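Local coordinates for protein predicted metal-dependent phosphohydrolase (Magnetospirillum magnetotacticum MS-1, PDB 3KH1) that is predicted to be a metal-dependent phosphohydrolase of the HD-domain family, possibly acting as a 5'-deoxynucleotidase, at residues D141-L146 against G182-A187; A69-I74 against R135-L140. One frame throughout, in Å; residues are numbered along the deposited sequence.

Contact 1. Residues D141-L146 against G182-A187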
loop_
_atom_site.group_PDB
_atom_site.type_symbol
_atom_site.label_atom_id
_atom_site.label_comp_id
_atom_site.label_asym_id
_atom_site.label_seq_id
_atom_site.Cartn_x
_atom_site.Cartn_y
_atom_site.Cartn_z
ATOM N N ASP A 141 -4.698 4.635 -11.425
ATOM C CA ASP A 141 -4.296 3.267 -11.691
ATOM C C ASP A 141 -3.845 3.056 -13.132
ATOM O O ASP A 141 -2.948 2.249 -13.405
ATOM C CB ASP A 141 -5.410 2.295 -11.383
ATOM C CG ASP A 141 -4.938 0.891 -11.422
ATOM O OD1 ASP A 141 -4.082 0.552 -10.577
ATOM O OD2 ASP A 141 -5.456 0.153 -12.249
ATOM N N ARG A 142 -4.462 3.787 -14.061
ATOM C CA ARG A 142 -4.096 3.688 -15.467
ATOM C C ARG A 142 -2.879 4.540 -15.796
ATOM O O ARG A 142 -2.123 4.254 -16.737
ATOM C CB ARG A 142 -5.276 4.114 -16.339
ATOM C CG ARG A 142 -6.460 3.157 -16.290
ATOM C CD ARG A 142 -6.417 2.147 -17.366
ATOM N NE ARG A 142 -5.190 1.366 -17.515
ATOM C CZ ARG A 142 -4.864 0.248 -16.841
ATOM N NH1 ARG A 142 -5.702 -0.317 -15.959
ATOM N NH2 ARG A 142 -3.711 -0.374 -17.113
ATOM N N LEU A 143 -2.648 5.619 -15.039
ATOM C CA LEU A 143 -1.480 6.487 -15.291
ATOM C C LEU A 143 -0.189 5.819 -14.899
ATOM O O LEU A 143 0.830 5.921 -15.592
ATOM C CB LEU A 143 -1.655 7.749 -14.470
ATOM C CG LEU A 143 -0.512 8.774 -14.495
ATOM C CD1 LEU A 143 -0.208 9.268 -15.930
ATOM C CD2 LEU A 143 -0.798 9.978 -13.580
ATOM N N GLN A 144 -0.206 5.164 -13.745
ATOM C CA GLN A 144 1.038 4.638 -13.204
ATOM C C GLN A 144 1.802 3.673 -14.142
ATOM O O GLN A 144 3.042 3.794 -14.266
ATOM C CB GLN A 144 0.828 4.079 -11.799
ATOM C CG GLN A 144 2.081 3.559 -11.068
ATOM C CD GLN A 144 2.304 2.084 -11.216
ATOM O OE1 GLN A 144 1.683 1.398 -12.052
ATOM N NE2 GLN A 144 3.154 1.542 -10.312
ATOM N N PRO A 145 1.118 2.741 -14.819
ATOM C CA PRO A 145 1.861 1.864 -15.714
ATOM C C PRO A 145 2.494 2.612 -16.884
ATOM O O PRO A 145 3.494 2.159 -17.431
ATOM C CB PRO A 145 0.845 0.811 -16.169
ATOM C CG PRO A 145 -0.228 0.940 -15.207
ATOM C CD PRO A 145 -0.257 2.261 -14.597
ATOM N N LEU A 146 1.870 3.693 -17.321
ATOM C CA LEU A 146 2.459 4.549 -18.365
ATOM C C LEU A 146 3.765 5.166 -17.897
ATOM O O LEU A 146 4.785 5.167 -18.612
ATOM C CB LEU A 146 1.483 5.621 -18.828
ATOM C CG LEU A 146 0.135 5.135 -19.336
ATOM C CD1 LEU A 146 -0.746 6.349 -19.740
ATOM C CD2 LEU A 146 0.238 4.130 -20.454
ATOM N N GLY A 182 -4.757 13.540 -17.758
ATOM C CA GLY A 182 -4.905 13.010 -19.090
ATOM C C GLY A 182 -3.991 13.664 -20.107
ATOM O O GLY A 182 -3.403 12.995 -20.946
ATOM N N ALA A 183 -3.880 14.981 -20.050
ATOM C CA ALA A 183 -2.978 15.728 -20.920
ATOM C C ALA A 183 -1.534 15.329 -20.687
ATOM O O ALA A 183 -0.774 15.142 -21.645
ATOM C CB ALA A 183 -3.193 17.268 -20.710
ATOM N N TYR A 184 -1.155 15.136 -19.410
ATOM C CA TYR A 184 0.189 14.653 -19.102
ATOM C C TYR A 184 0.449 13.323 -19.736
ATOM O O TYR A 184 1.477 13.091 -20.377
ATOM C CB TYR A 184 0.413 14.625 -17.599
ATOM C CG TYR A 184 1.792 14.202 -17.213
ATOM C CD1 TYR A 184 2.102 12.869 -17.006
ATOM C CD2 TYR A 184 2.814 15.136 -17.089
ATOM C CE1 TYR A 184 3.404 12.484 -16.722
ATOM C CE2 TYR A 184 4.095 14.734 -16.726
ATOM C CZ TYR A 184 4.381 13.411 -16.561
ATOM O OH TYR A 184 5.656 13.013 -16.223
ATOM N N ALA A 185 -0.491 12.414 -19.531
ATOM C CA ALA A 185 -0.374 11.075 -20.052
ATOM C C ALA A 185 -0.262 11.062 -21.561
ATOM O O ALA A 185 0.566 10.322 -22.097
ATOM C CB ALA A 185 -1.536 10.229 -19.602
ATOM N N ARG A 186 -1.101 11.813 -22.265
ATOM C CA ARG A 186 -0.987 11.886 -23.710
ATOM C C ARG A 186 0.387 12.423 -24.169
ATOM O O ARG A 186 0.963 11.930 -25.124
ATOM C CB ARG A 186 -2.109 12.750 -24.347
ATOM C CG ARG A 186 -3.509 12.139 -24.286
ATOM C CD ARG A 186 -4.513 12.924 -25.129
ATOM N NE ARG A 186 -4.630 14.319 -24.627
ATOM C CZ ARG A 186 -5.391 14.718 -23.599
ATOM N NH1 ARG A 186 -6.145 13.866 -22.930
ATOM N NH2 ARG A 186 -5.390 15.988 -23.244
ATOM N N ALA A 187 0.892 13.442 -23.494
ATOM C CA ALA A 187 2.207 14.011 -23.856
ATOM C C ALA A 187 3.323 12.977 -23.582
ATOM O O ALA A 187 4.245 12.806 -24.351
ATOM C CB ALA A 187 2.451 15.297 -23.070
#
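Leu143 and Ala185 mark the closest backbone approach, with their CA atoms 6.7 Å apart, where two helical segments run the same way at 26° with axes 10.6 Å from each other. Across this separation the touching atoms are all side-chain carbons, and the 124 Å² buried between the segments is a small patch. Its centre is the methyl of Ala185, which points at the other helix and is met by two leucines one turn apart: Leu143 CD1 lies 4.0 Å from Ala185 CB, and Leu146 CD1 lies at the same 4.0 Å from Ala185 CB. The two leucines reach it differently. Leu143 has CG anti to the backbone N (chi1 176°), which carries CD1 across the gap although its CB does not aim there; Leu146 already starts toward the partner and keeps CG beside its backbone N. Leu143 CD1 also borders the Tyr184 ring, near the ring plane and at its edge rather than over a face, 4.4 Å from Tyr184 CD1. Met14 of the second subunit packs on both Leu143 and Tyr184, so this end of the patch adjoins the subunit interface, while Ile174 and Leu171 of helix 164-177 touch Leu146 and Ala185. The side chain of Leu146 is about 7 Å from a bound calcium ion. This is apolar helix-on-helix packing that joins helix 132-151 to helix 179-195 in a mostly helical HD-family protein. With carbon alone meeting carbon, the contact is dispersive and without direction, and the short Ala185 side chain is consistent with the helix spacing.

Contact 2. Residues A69-I74 against R135-L140; sequences ARMLLI and RFADAL
Leu72 lays its branched end over Ala137, with CD2 3.9 Å from Ala137 CB and 3.7 Å from the carbonyl oxygen Ala137 O. The second methyl goes elsewhere: Leu72 CD1 lies 4.1 Å from Leu140 CD1, one turn further along, and the two leucine side chains cross at about a right angle. Having CG beside the backbone N (chi1 -72°) lets the fork of Leu72 divide between these two residues. From the preceding position, SE of Met71, present as selenomethionine, comes to 3.7 Å from Ala137 CB, so that small methyl is met by two neighbouring side chains. The Met71 chain extends through chi1 and chi2 and turns only at chi3, about the CG-SE bond. The short side chain of Ala137 is consistent with the close approach of the backbones: Leu72 CA and Ala137 CA are 6.4 Å apart, and the axes pass at 9.7 Å with a crossing angle of -52°. This is helix-on-helix packing inside the mainly helical HD domain, joining helix 65-74 to helix 132-151; Ile48 of helix 41-54 touches both Leu72 and Leu140, adding a third helix to the apolar cluster. With Leu72 cut back to an alanine, Leu140 CD1 and one flank of the Ala137 methyl would probably lose this neighbour, opening a gap between the helices. Met71 also packs on Leu122, Glu125 and Tyr126 of helix 113-128, whereas the carbonyl oxygen of Leu73, on the same helix as Met71, accepts a hydrogen bond from Trp46 of the second subunit.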
loop_
_atom_site.group_PDB
_atom_site.type_symbol
_atom_site.label_atom_id
_atom_site.label_comp_id
_atom_site.label_asym_id
_atom_site.label_seq_id
_atom_site.Cartn_x
_atom_site.Cartn_y
_atom_site.Cartn_z
ATOM N N ALA A 69 -8.246 6.527 -1.629
ATOM C CA ALA A 69 -7.104 5.787 -1.121
ATOM C C ALA A 69 -7.551 4.416 -0.653
ATOM O O ALA A 69 -6.919 3.413 -0.981
ATOM C CB ALA A 69 -6.373 6.548 -0.008
ATOM N N ARG A 70 -8.603 4.369 0.143
ATOM C CA ARG A 70 -9.104 3.074 0.668
ATOM C C ARG A 70 -9.503 2.142 -0.458
ATOM O O ARG A 70 -9.136 0.970 -0.498
ATOM C CB ARG A 70 -10.283 3.313 1.614
ATOM C CG ARG A 70 -10.897 2.074 2.183
ATOM C CD ARG A 70 -11.924 2.311 3.210
ATOM N NE ARG A 70 -13.148 2.962 2.732
ATOM C CZ ARG A 70 -13.488 4.233 2.954
ATOM N NH1 ARG A 70 -12.598 5.108 3.381
ATOM N NH2 ARG A 70 -14.699 4.656 2.642
HETATM N N MSE A 71 -10.204 2.695 -1.435
HETATM C CA MSE A 71 -10.638 1.941 -2.591
HETATM C C MSE A 71 -9.438 1.359 -3.348
HETATM O O MSE A 71 -9.421 0.187 -3.719
HETATM C CB MSE A 71 -11.453 2.878 -3.513
HETATM C CG MSE A 71 -11.950 2.253 -4.797
HETATM SE SE MSE A 71 -12.807 3.580 -5.946
HETATM C CE MSE A 71 -14.498 3.689 -5.016
ATOM N N LEU A 72 -8.411 2.166 -3.553
ATOM C CA LEU A 72 -7.213 1.678 -4.214
ATOM C C LEU A 72 -6.497 0.625 -3.385
ATOM O O LEU A 72 -5.949 -0.337 -3.936
ATOM C CB LEU A 72 -6.273 2.832 -4.555
ATOM C CG LEU A 72 -6.773 3.728 -5.712
ATOM C CD1 LEU A 72 -5.937 5.017 -5.748
ATOM C CD2 LEU A 72 -6.715 2.973 -6.993
ATOM N N LEU A 73 -6.427 0.798 -2.087
ATOM C CA LEU A 73 -5.754 -0.193 -1.234
ATOM C C LEU A 73 -6.439 -1.559 -1.369
ATOM O O LEU A 73 -5.783 -2.588 -1.280
ATOM C CB LEU A 73 -5.734 0.220 0.209
ATOM C CG LEU A 73 -4.864 1.470 0.493
ATOM C CD1 LEU A 73 -5.094 1.941 1.935
ATOM C CD2 LEU A 73 -3.355 1.142 0.287
ATOM N N ILE A 74 -7.754 -1.590 -1.602
ATOM C CA ILE A 74 -8.461 -2.880 -1.636
ATOM C C ILE A 74 -8.793 -3.376 -3.042
ATOM O O ILE A 74 -9.305 -4.488 -3.190
ATOM C CB ILE A 74 -9.717 -2.890 -0.718
ATOM C CG1 ILE A 74 -10.797 -1.893 -1.135
ATOM C CG2 ILE A 74 -9.275 -2.618 0.703
ATOM C CD1 ILE A 74 -11.724 -2.354 -2.284
ATOM N N ARG A 135 -13.720 7.101 -10.749
ATOM C CA ARG A 135 -13.064 7.653 -11.905
ATOM C C ARG A 135 -11.672 8.182 -11.574
ATOM O O ARG A 135 -10.725 7.984 -12.344
ATOM C CB ARG A 135 -13.877 8.745 -12.607
ATOM C CG ARG A 135 -15.051 8.183 -13.393
ATOM C CD ARG A 135 -15.800 9.235 -14.169
ATOM N NE ARG A 135 -16.866 9.755 -13.361
ATOM C CZ ARG A 135 -16.894 10.938 -12.765
ATOM N NH1 ARG A 135 -15.857 11.789 -12.823
ATOM N NH2 ARG A 135 -17.981 11.256 -12.063
ATOM N N PHE A 136 -11.526 8.833 -10.423
ATOM C CA PHE A 136 -10.202 9.343 -10.047
ATOM C C PHE A 136 -9.278 8.168 -9.692
ATOM O O PHE A 136 -8.152 8.123 -10.117
ATOM C CB PHE A 136 -10.309 10.372 -8.929
ATOM C CG PHE A 136 -9.040 11.117 -8.695
ATOM C CD1 PHE A 136 -8.510 11.951 -9.671
ATOM C CD2 PHE A 136 -8.356 10.999 -7.477
ATOM C CE1 PHE A 136 -7.330 12.595 -9.443
ATOM C CE2 PHE A 136 -7.151 11.679 -7.245
ATOM C CZ PHE A 136 -6.667 12.471 -8.218
ATOM N N ALA A 137 -9.808 7.188 -8.953
ATOM C CA ALA A 137 -9.039 5.976 -8.637
ATOM C C ALA A 137 -8.554 5.277 -9.909
ATOM O O ALA A 137 -7.367 4.923 -10.048
ATOM C CB ALA A 137 -9.914 5.010 -7.822
ATOM N N ASP A 138 -9.461 5.083 -10.865
ATOM C CA ASP A 138 -9.133 4.387 -12.099
ATOM C C ASP A 138 -8.108 5.185 -12.929
ATOM O O ASP A 138 -7.195 4.609 -13.524
ATOM C CB ASP A 138 -10.396 4.144 -12.927
ATOM C CG ASP A 138 -10.155 3.242 -14.124
ATOM O OD1 ASP A 138 -9.810 2.057 -13.913
ATOM O OD2 ASP A 138 -10.368 3.724 -15.265
ATOM N N ALA A 139 -8.240 6.512 -12.943
ATOM C CA ALA A 139 -7.296 7.347 -13.692
ATOM C C ALA A 139 -5.878 7.188 -13.142
ATOM O O ALA A 139 -4.913 7.049 -13.907
ATOM C CB ALA A 139 -7.780 8.796 -13.588
ATOM N N LEU A 140 -5.745 7.151 -11.823
ATOM C CA LEU A 140 -4.437 7.008 -11.220
ATOM C C LEU A 140 -3.862 5.648 -11.502
ATOM O O LEU A 140 -2.679 5.464 -11.812
ATOM C CB LEU A 140 -4.506 7.206 -9.732
ATOM C CG LEU A 140 -4.929 8.586 -9.284
ATOM C CD1 LEU A 140 -5.306 8.551 -7.794
ATOM C CD2 LEU A 140 -3.804 9.568 -9.546
#

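Helix 132-151 is common to both contacts, and it uses consecutive segments of its length: 135-140 in contact 2, then 141-146 in contact 1. The centres of the two contacts lie 14 Å apart, and beyond that sequence junction the two sets of segments do not touch. Along the chain they come in series, contact 2 closing before contact 1 opens. Contact 2, with its centre about 7 Å from the centre of the chain, ties the helix back to the earlier helix 65-74; contact 1, with its centre about 14 Å from it, ties the helix forward to the C-terminal helix 179-195. One long helix thus connects early and late parts of the mostly helical fold, and residues of both contacts reach the second subunit.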